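Local coordinates for pyruvate carboxylase n-terminal domain (Aquifex aeolicus, PDB 1ULZ), which is the biotin carboxylase subunit of pyruvate carboxylase, a protein built around an ATP-grasp type domain, at residues A[171-174]-A[175-179]; A[143-146]-A[147-150]; A[436-439]-A[440-443]. The protein carries 1 engineered substitution. All blocks are in the same frame, centred on the assembly; numbering follows the deposited sequence.

Contact 1: residues A[171-174]-A[175-179]; sequences RNEE and ELVKN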
ATOM      1  N   ARG A 171     -18.183  40.122 -19.789  1.00 23.07           N
ATOM      2  CA  ARG A 171     -19.130  39.014 -19.911  1.00 24.20           C
ATOM      3  C   ARG A 171     -20.069  39.057 -21.118  1.00 23.81           C
ATOM      4  O   ARG A 171     -20.807  38.107 -21.372  1.00 23.32           O
ATOM      5  CB  ARG A 171     -19.936  38.894 -18.615  1.00 26.04           C
ATOM      6  CG  ARG A 171     -19.059  38.535 -17.411  1.00 29.06           C
ATOM      7  CD  ARG A 171     -19.866  38.251 -16.147  1.00 29.82           C
ATOM      8  NE  ARG A 171     -18.990  37.944 -15.014  1.00 31.77           N
ATOM      9  CZ  ARG A 171     -18.360  36.784 -14.841  1.00 32.92           C
ATOM     10  NH1 ARG A 171     -18.503  35.798 -15.723  1.00 31.59           N
ATOM     11  NH2 ARG A 171     -17.574  36.608 -13.784  1.00 31.87           N
ATOM     12  N   ASN A 172     -20.035  40.162 -21.852  1.00 23.98           N
ATOM     13  CA  ASN A 172     -20.851  40.342 -23.052  1.00 25.59           C
ATOM     14  C   ASN A 172     -20.232  41.501 -23.829  1.00 25.47           C
ATOM     15  O   ASN A 172     -19.359  42.193 -23.305  1.00 23.41           O
ATOM     16  CB  ASN A 172     -22.311  40.642 -22.682  1.00 25.16           C
ATOM     17  CG  ASN A 172     -22.443  41.806 -21.726  1.00 25.95           C
ATOM     18  OD1 ASN A 172     -22.042  42.927 -22.033  1.00 27.35           O
ATOM     19  ND2 ASN A 172     -23.006  41.543 -20.551  1.00 27.48           N
ATOM     20  N   GLU A 173     -20.672  41.719 -25.066  1.00 26.23           N
ATOM     21  CA  GLU A 173     -20.099  42.786 -25.884  1.00 26.59           C
ATOM     22  C   GLU A 173     -20.191  44.187 -25.289  1.00 26.37           C
ATOM     23  O   GLU A 173     -19.299  45.010 -25.489  1.00 27.26           O
ATOM     24  CB  GLU A 173     -20.726  42.801 -27.279  1.00 28.35           C
ATOM     25  CG  GLU A 173     -19.926  43.643 -28.269  1.00 31.43           C
ATOM     26  CD  GLU A 173     -20.539  43.669 -29.656  1.00 33.98           C
ATOM     27  OE1 GLU A 173     -21.492  44.452 -29.881  1.00 36.96           O
ATOM     28  OE2 GLU A 173     -20.075  42.896 -30.518  1.00 33.38           O
ATOM     29  N   GLU A 174     -21.263  44.476 -24.564  1.00 27.27           N
ATOM     30  CA  GLU A 174     -21.386  45.802 -23.972  1.00 29.01           C
ATOM     31  C   GLU A 174     -20.255  46.049 -22.975  1.00 28.19           C
ATOM     32  O   GLU A 174     -19.632  47.115 -22.979  1.00 27.88           O
ATOM     33  CB  GLU A 174     -22.729  45.967 -23.268  1.00 30.30           C
ATOM     34  CG  GLU A 174     -22.901  47.363 -22.703  1.00 36.98           C
ATOM     35  CD  GLU A 174     -22.762  48.435 -23.782  1.00 40.63           C
ATOM     36  OE1 GLU A 174     -23.530  48.379 -24.770  1.00 44.06           O
ATOM     37  OE2 GLU A 174     -21.888  49.328 -23.647  1.00 41.52           O
ATOM     38  N   GLU A 175     -19.992  45.061 -22.123  1.00 26.33           N
ATOM     39  CA  GLU A 175     -18.921  45.186 -21.140  1.00 26.33           C
ATOM     40  C   GLU A 175     -17.573  45.322 -21.839  1.00 24.96           C
ATOM     41  O   GLU A 175     -16.703  46.070 -21.387  1.00 24.03           O
ATOM     42  CB  GLU A 175     -18.891  43.973 -20.209  1.00 26.18           C
ATOM     43  CG  GLU A 175     -20.192  43.726 -19.456  1.00 29.05           C
ATOM     44  CD  GLU A 175     -19.983  42.949 -18.163  1.00 31.03           C
ATOM     45  OE1 GLU A 175     -19.073  42.090 -18.122  1.00 30.18           O
ATOM     46  OE2 GLU A 175     -20.735  43.198 -17.193  1.00 30.80           O
ATOM     47  N   LEU A 176     -17.401  44.598 -22.941  1.00 23.97           N
ATOM     48  CA  LEU A 176     -16.152  44.658 -23.696  1.00 24.54           C
ATOM     49  C   LEU A 176     -15.954  46.094 -24.194  1.00 24.16           C
ATOM     50  O   LEU A 176     -14.896  46.688 -24.011  1.00 23.79           O
ATOM     51  CB  LEU A 176     -16.206  43.709 -24.898  1.00 24.29           C
ATOM     52  CG  LEU A 176     -14.889  43.175 -25.478  1.00 28.87           C
ATOM     53  CD1 LEU A 176     -15.034  43.043 -26.989  1.00 28.87           C
ATOM     54  CD2 LEU A 176     -13.729  44.094 -25.147  1.00 29.98           C
ATOM     55  N   VAL A 177     -16.981  46.641 -24.835  1.00 24.03           N
ATOM     56  CA  VAL A 177     -16.910  48.002 -25.357  1.00 24.14           C
ATOM     57  C   VAL A 177     -16.551  49.000 -24.260  1.00 24.17           C
ATOM     58  O   VAL A 177     -15.642  49.812 -24.429  1.00 25.16           O
ATOM     59  CB  VAL A 177     -18.245  48.402 -26.023  1.00 24.28           C
ATOM     60  CG1 VAL A 177     -18.279  49.902 -26.304  1.00 22.92           C
ATOM     61  CG2 VAL A 177     -18.414  47.615 -27.319  1.00 24.07           C
ATOM     62  N   LYS A 178     -17.250  48.923 -23.133  1.00 24.27           N
ATOM     63  CA  LYS A 178     -16.988  49.826 -22.016  1.00 24.94           C
ATOM     64  C   LYS A 178     -15.592  49.649 -21.417  1.00 25.95           C
ATOM     65  O   LYS A 178     -14.931  50.631 -21.076  1.00 25.90           O
ATOM     66  CB  LYS A 178     -18.063  49.641 -20.943  1.00 25.73           C
ATOM     67  CG  LYS A 178     -19.422  50.167 -21.395  1.00 26.94           C
ATOM     68  CD  LYS A 178     -20.564  49.743 -20.478  1.00 29.25           C
ATOM     69  CE  LYS A 178     -21.867  50.433 -20.911  1.00 28.96           C
ATOM     70  NZ  LYS A 178     -23.016  50.126 -20.024  1.00 27.22           N
ATOM     71  N   ASN A 179     -15.138  48.403 -21.292  1.00 25.72           N
ATOM     72  CA  ASN A 179     -13.812  48.145 -20.748  1.00 24.07           C
ATOM     73  C   ASN A 179     -12.725  48.592 -21.716  1.00 24.88           C
ATOM     74  O   ASN A 179     -11.668  49.065 -21.300  1.00 24.50           O
ATOM     75  CB  ASN A 179     -13.627  46.658 -20.433  1.00 23.11           C
ATOM     76  CG  ASN A 179     -14.346  46.239 -19.172  1.00 23.89           C
ATOM     77  OD1 ASN A 179     -14.339  46.961 -18.181  1.00 23.00           O
ATOM     78  ND2 ASN A 179     -14.963  45.061 -19.196  1.00 25.15           N
TER
HETATM   79  O   HOH W   1     -23.245  43.490 -18.331  1.00 38.62           O
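The amide of N172 and the carboxylate of E175 meet at the start of helix 173-189, their planes turned 57° apart and their side chains crossing at about a right angle. N172 occupies the N-cap. N172 OD1 accepts from E175 N at 3.0 Å, so a side-chain oxygen serves one of the amides that a first helical turn leaves without a main-chain acceptor. The ND2 corner of the same amide donates to a water, and that water in turn donates to E175 OE2, tying the two flat groups together a second time. The other carboxylate oxygen works backwards along the chain: E175 OE1 takes the backbone N of R171 at 2.7 Å. The donor comes in on the anti side and 29° out of the carboxylate plane. Engagement of both oxygens, one of them through water, probably limits the rotation of the carboxylate. R171 runs alongside E175, but its guanidinium goes on to a salt bridge with E203. E173 likewise commits its carboxylate outside this turn, to R148 on helix 140-150.

Regular helical bonds begin at once, with L176 N on N172 O (3.1 Å) and V177 N on E173 O (2.9 Å). One residue further on, K178 N reaches E174 O at 3.0 Å, and the two side chains also pair. A bend at chi2 (57°) folds the E174 carboxylate over the lysine chain rather than onto its ammonium. The salt bridge from E174 OE2 to K178 NZ is therefore long, 3.9 Å, whereas OE2 lies 3.0 Å from K178 CE.

Contact 2: residues A[143-146]-A[147-150]; sequences AKAL and AREI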
ATOM      1  N   ALA A 143     -11.539  43.493 -31.594  1.00 27.15           N
ATOM      2  CA  ALA A 143     -11.760  42.892 -30.283  1.00 27.04           C
ATOM      3  C   ALA A 143     -13.155  42.279 -30.216  1.00 27.33           C
ATOM      4  O   ALA A 143     -13.336  41.189 -29.673  1.00 26.11           O
ATOM      5  CB  ALA A 143     -11.595  43.942 -29.184  1.00 25.55           C
ATOM      6  N   LYS A 144     -14.137  42.981 -30.773  1.00 26.70           N
ATOM      7  CA  LYS A 144     -15.511  42.492 -30.767  1.00 28.22           C
ATOM      8  C   LYS A 144     -15.655  41.243 -31.626  1.00 27.71           C
ATOM      9  O   LYS A 144     -16.404  40.326 -31.279  1.00 27.72           O
ATOM     10  CB  LYS A 144     -16.475  43.580 -31.267  1.00 28.37           C
ATOM     11  CG  LYS A 144     -16.629  44.746 -30.295  1.00 31.58           C
ATOM     12  CD  LYS A 144     -17.789  45.677 -30.659  1.00 32.92           C
ATOM     13  CE  LYS A 144     -17.513  46.425 -31.946  1.00 33.73           C
ATOM     14  NZ  LYS A 144     -18.529  47.483 -32.196  1.00 36.15           N
ATOM     15  N   ALA A 145     -14.932  41.209 -32.741  1.00 27.02           N
ATOM     16  CA  ALA A 145     -14.988  40.067 -33.654  1.00 27.78           C
ATOM     17  C   ALA A 145     -14.248  38.878 -33.064  1.00 25.68           C
ATOM     18  O   ALA A 145     -14.675  37.733 -33.207  1.00 26.58           O
ATOM     19  CB  ALA A 145     -14.386  40.444 -35.013  1.00 28.16           C
ATOM     20  N   LEU A 146     -13.135  39.159 -32.399  1.00 25.94           N
ATOM     21  CA  LEU A 146     -12.336  38.111 -31.777  1.00 26.18           C
ATOM     22  C   LEU A 146     -13.100  37.453 -30.623  1.00 26.13           C
ATOM     23  O   LEU A 146     -13.076  36.229 -30.467  1.00 25.42           O
ATOM     24  CB  LEU A 146     -11.019  38.696 -31.271  1.00 26.25           C
ATOM     25  CG  LEU A 146     -10.045  37.729 -30.592  1.00 30.44           C
ATOM     26  CD1 LEU A 146      -9.624  36.636 -31.569  1.00 29.61           C
ATOM     27  CD2 LEU A 146      -8.827  38.509 -30.099  1.00 31.42           C
ATOM     28  N   ALA A 147     -13.784  38.269 -29.825  1.00 23.95           N
ATOM     29  CA  ALA A 147     -14.552  37.764 -28.690  1.00 24.86           C
ATOM     30  C   ALA A 147     -15.672  36.812 -29.121  1.00 25.09           C
ATOM     31  O   ALA A 147     -15.926  35.802 -28.462  1.00 24.84           O
ATOM     32  CB  ALA A 147     -15.131  38.938 -27.889  1.00 23.61           C
ATOM     33  N   ARG A 148     -16.341  37.133 -30.225  1.00 26.11           N
ATOM     34  CA  ARG A 148     -17.427  36.291 -30.737  1.00 28.58           C
ATOM     35  C   ARG A 148     -16.960  34.887 -31.095  1.00 29.30           C
ATOM     36  O   ARG A 148     -17.649  33.913 -30.812  1.00 30.04           O
ATOM     37  CB  ARG A 148     -18.072  36.915 -31.980  1.00 28.53           C
ATOM     38  CG  ARG A 148     -18.857  38.172 -31.705  1.00 29.08           C
ATOM     39  CD  ARG A 148     -19.411  38.789 -32.980  1.00 28.76           C
ATOM     40  NE  ARG A 148     -19.767  40.185 -32.743  1.00 29.41           N
ATOM     41  CZ  ARG A 148     -19.217  41.211 -33.381  1.00 28.77           C
ATOM     42  NH1 ARG A 148     -18.289  41.000 -34.305  1.00 26.91           N
ATOM     43  NH2 ARG A 148     -19.589  42.452 -33.083  1.00 30.01           N
ATOM     44  N   GLU A 149     -15.798  34.764 -31.725  1.00 30.82           N
ATOM     45  CA  GLU A 149     -15.347  33.428 -32.079  1.00 33.42           C
ATOM     46  C   GLU A 149     -14.731  32.631 -30.940  1.00 32.45           C
ATOM     47  O   GLU A 149     -14.777  31.406 -30.966  1.00 32.80           O
ATOM     48  CB  GLU A 149     -14.381  33.465 -33.263  1.00 36.37           C
ATOM     49  CG  GLU A 149     -13.291  34.473 -33.171  1.00 40.99           C
ATOM     50  CD  GLU A 149     -12.250  34.234 -34.242  1.00 45.78           C
ATOM     51  OE1 GLU A 149     -11.454  35.152 -34.534  1.00 47.41           O
ATOM     52  OE2 GLU A 149     -12.230  33.108 -34.788  1.00 48.48           O
ATOM     53  N   ILE A 150     -14.156  33.298 -29.942  1.00 31.03           N
ATOM     54  CA  ILE A 150     -13.575  32.546 -28.839  1.00 30.11           C
ATOM     55  C   ILE A 150     -14.621  32.316 -27.765  1.00 29.71           C
ATOM     56  O   ILE A 150     -14.470  31.432 -26.927  1.00 30.42           O
ATOM     57  CB  ILE A 150     -12.342  33.248 -28.224  1.00 30.86           C
ATOM     58  CG1 ILE A 150     -12.718  34.609 -27.654  1.00 29.64           C
ATOM     59  CG2 ILE A 150     -11.263  33.415 -29.277  1.00 30.03           C
ATOM     60  CD1 ILE A 150     -11.528  35.340 -27.066  1.00 30.25           C
TER
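R148 lays its guanidinium back along the last turns of helix 140-150, within the ATP-grasp family region, so that one face covers the carbonyl oxygen of K144. That oxygen stands 3.4 Å above the guanidinium plane and is offset toward its rim. The reach is gained by extension from CG to NE, with CG held anti to the carbonyl carbon (chi1 -69°). R148 NH2 approaches K144 CB at 3.8 Å, while R148 NH1 lies near A145 CA.

The charges are settled outside this pair. K144 and R148 keep their nitrogens apart, and each has its own carboxylate: E141 for K144 NZ, E173 of helix 173-189 for R148 NH2.

The main-chain bonds are of the i to i+4 kind, and their lengths are uneven. A147 N to A143 O measures 3.0 Å and I150 N to L146 O 3.2 Å, but R148 N to K144 O is weak at 3.4 Å.

Apolar contact is modest. L146 CD1 and I150 CG2 are 4.3 Å apart, and the same methyl of L146 has E149 OE1 beside it. E149 CG and I150 CG1 both lie between the backbone N and the carbonyl carbon of their own residues, turned over the preceding turn. In consequence two methylenes crowd one acceptor: E149 CG lies 3.2 Å from L146 O, and I150 CG1 3.3 Å from the same oxygen.

Contact 3: residues A[436-439]-A[440-443]; sequences TTKY and LEEH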
ATOM      1  N   THR A 436     -13.436  22.902  -7.745  1.00 27.67           N
ATOM      2  CA  THR A 436     -12.577  23.611  -8.683  1.00 27.91           C
ATOM      3  C   THR A 436     -11.416  24.199  -7.894  1.00 29.01           C
ATOM      4  O   THR A 436     -11.311  23.993  -6.683  1.00 28.35           O
ATOM      5  CB  THR A 436     -13.329  24.762  -9.401  1.00 28.38           C
ATOM      6  OG1 THR A 436     -13.671  25.783  -8.456  1.00 28.15           O
ATOM      7  CG2 THR A 436     -14.600  24.235 -10.058  1.00 27.49           C
ATOM      8  N   THR A 437     -10.544  24.931  -8.575  1.00 29.38           N
ATOM      9  CA  THR A 437      -9.396  25.533  -7.917  1.00 31.23           C
ATOM     10  C   THR A 437      -9.795  26.524  -6.832  1.00 32.77           C
ATOM     11  O   THR A 437      -8.963  26.927  -6.018  1.00 33.54           O
ATOM     12  CB  THR A 437      -8.487  26.254  -8.929  1.00 32.13           C
ATOM     13  OG1 THR A 437      -9.270  27.171  -9.709  1.00 32.76           O
ATOM     14  CG2 THR A 437      -7.811  25.235  -9.851  1.00 31.00           C
ATOM     15  N   LYS A 438     -11.062  26.921  -6.809  1.00 34.69           N
ATOM     16  CA  LYS A 438     -11.507  27.870  -5.793  1.00 36.72           C
ATOM     17  C   LYS A 438     -12.362  27.192  -4.728  1.00 36.00           C
ATOM     18  O   LYS A 438     -13.149  27.844  -4.028  1.00 36.96           O
ATOM     19  CB  LYS A 438     -12.287  29.010  -6.443  1.00 38.74           C
ATOM     20  CG  LYS A 438     -13.561  28.584  -7.112  1.00 42.93           C
ATOM     21  CD  LYS A 438     -13.836  29.459  -8.318  1.00 44.94           C
ATOM     22  CE  LYS A 438     -13.485  30.920  -8.043  1.00 47.31           C
ATOM     23  NZ  LYS A 438     -11.998  31.161  -8.051  1.00 47.03           N
ATOM     24  N   TYR A 439     -12.190  25.880  -4.605  1.00 33.06           N
ATOM     25  CA  TYR A 439     -12.941  25.098  -3.640  1.00 31.82           C
ATOM     26  C   TYR A 439     -12.831  25.599  -2.204  1.00 30.54           C
ATOM     27  O   TYR A 439     -13.844  25.763  -1.530  1.00 31.04           O
ATOM     28  CB  TYR A 439     -12.511  23.621  -3.702  1.00 29.54           C
ATOM     29  CG  TYR A 439     -13.118  22.768  -2.611  1.00 28.10           C
ATOM     30  CD1 TYR A 439     -12.528  22.686  -1.358  1.00 26.64           C
ATOM     31  CD2 TYR A 439     -14.304  22.076  -2.822  1.00 28.07           C
ATOM     32  CE1 TYR A 439     -13.099  21.938  -0.345  1.00 27.58           C
ATOM     33  CE2 TYR A 439     -14.886  21.324  -1.812  1.00 26.26           C
ATOM     34  CZ  TYR A 439     -14.277  21.262  -0.579  1.00 27.60           C
ATOM     35  OH  TYR A 439     -14.843  20.518   0.432  1.00 30.29           O
ATOM     36  N   LEU A 440     -11.613  25.828  -1.727  1.00 30.07           N
ATOM     37  CA  LEU A 440     -11.432  26.286  -0.354  1.00 31.97           C
ATOM     38  C   LEU A 440     -12.095  27.633  -0.098  1.00 33.22           C
ATOM     39  O   LEU A 440     -12.779  27.822   0.912  1.00 33.40           O
ATOM     40  CB  LEU A 440      -9.944  26.356  -0.004  1.00 30.72           C
ATOM     41  CG  LEU A 440      -9.288  24.992   0.225  1.00 31.87           C
ATOM     42  CD1 LEU A 440      -7.847  25.181   0.686  1.00 31.50           C
ATOM     43  CD2 LEU A 440     -10.091  24.219   1.269  1.00 30.98           C
ATOM     44  N   GLU A 441     -11.893  28.569  -1.015  1.00 34.60           N
ATOM     45  CA  GLU A 441     -12.489  29.888  -0.890  1.00 37.06           C
ATOM     46  C   GLU A 441     -14.008  29.753  -0.794  1.00 36.87           C
ATOM     47  O   GLU A 441     -14.654  30.463  -0.025  1.00 37.65           O
ATOM     48  CB  GLU A 441     -12.092  30.741  -2.096  1.00 39.94           C
ATOM     49  CG  GLU A 441     -12.768  32.095  -2.183  1.00 44.56           C
ATOM     50  CD  GLU A 441     -12.064  33.012  -3.164  1.00 46.90           C
ATOM     51  OE1 GLU A 441     -11.729  32.538  -4.270  1.00 49.40           O
ATOM     52  OE2 GLU A 441     -11.849  34.203  -2.839  1.00 48.54           O
ATOM     53  N   GLU A 442     -14.567  28.818  -1.561  1.00 36.99           N
ATOM     54  CA  GLU A 442     -16.005  28.575  -1.574  1.00 37.44           C
ATOM     55  C   GLU A 442     -16.517  27.727  -0.405  1.00 37.22           C
ATOM     56  O   GLU A 442     -17.724  27.522  -0.281  1.00 37.22           O
ATOM     57  CB  GLU A 442     -16.416  27.885  -2.879  1.00 40.33           C
ATOM     58  CG  GLU A 442     -15.975  28.606  -4.147  1.00 44.19           C
ATOM     59  CD  GLU A 442     -16.487  27.934  -5.405  1.00 45.75           C
ATOM     60  OE1 GLU A 442     -16.371  26.693  -5.521  1.00 47.81           O
ATOM     61  OE2 GLU A 442     -17.003  28.647  -6.290  1.00 47.46           O
ATOM     62  N   HIS A 443     -15.617  27.222   0.438  1.00 35.47           N
ATOM     63  CA  HIS A 443     -16.040  26.400   1.575  1.00 34.78           C
ATOM     64  C   HIS A 443     -15.297  26.746   2.864  1.00 34.36           C
ATOM     65  O   HIS A 443     -14.593  25.907   3.423  1.00 34.24           O
ATOM     66  CB  HIS A 443     -15.827  24.912   1.273  1.00 34.36           C
ATOM     67  CG  HIS A 443     -16.550  24.426   0.054  1.00 34.47           C
ATOM     68  ND1 HIS A 443     -16.156  24.750  -1.226  1.00 33.51           N
ATOM     69  CD2 HIS A 443     -17.650  23.645  -0.078  1.00 33.29           C
ATOM     70  CE1 HIS A 443     -16.982  24.192  -2.094  1.00 33.03           C
ATOM     71  NE2 HIS A 443     -17.898  23.517  -1.423  1.00 33.32           N
TER
HETATM   72  O   HOH W   2     -15.435  24.290  -5.727  1.00 34.26           O
HETATM   73  O   HOH W   3      -8.958  25.427  -3.351  1.00 34.23           O
HETATM   74  O   HOH W   4      -9.411  28.462  -2.993  1.00 36.98           O
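Y439 sends its ring anti to its backbone N (chi1 173°), while H443 carries its imidazole anti to the carbonyl carbon (chi1 -58°); four residues apart, these settings bring the rings face to face. The scaffold is two successive type I beta turns, T436-Y439 and L440-H443, the first also containing an ST turn in which T436 OG1 accepts from K438 N at 3.3 Å.

The rings form an offset stack, planes 16° from parallel and centroids 4.0 Å apart. Y439 CE2 sits over the centre of the imidazole, and H443 ND1 lies over the tyrosine ring toward its rim. H443 ND1 also donates to Y439 O, an unusually short 2.5 Å away, with the oxygen at the imidazole edge, close to its plane. Because H443 NE2 is bonded to D429 OD2, the imidazole is gripped through both nitrogens. Y439 OH is bonded to E427, and L440 CD2 packs against Y439 CD1 at 3.9 Å. Y439 and L440 also both touch I424, which places the loop against helix 418-426.

On the more exposed side, E442 N donates to K438 O at 3.0 Å, an i to i+4 bond outside any regular helix. The glutamate carboxylate lies across the lysine chain, touching its aliphatic part: K438 CG is 3.4 Å from E442 CD. Beyond it, a water accepts from T436 N and donates to E442 OE1, 2.6 Å away.

How the contacts relate
Contacts 1 and 2 belong together: their centres are 11 Å apart, and they touch through the R148-E173 salt bridge and the packing of K144 on E173 and L176. They sit on neighbouring helices of the ATP-grasp region, far from the centre of the chain, contact 1 on the surface and contact 2 partly buried. Contact 3, also partly buried, lies nearer the middle of the chain in the biotin carboxylase C-terminal region, about 9 Å from contact 1 at the nearest atoms. The chemistry follows place: carboxylates and capping start helix 173-189, an arginine lies back along helix 140-150 over a main-chain carbonyl, and aromatic stacking holds an irregular loop.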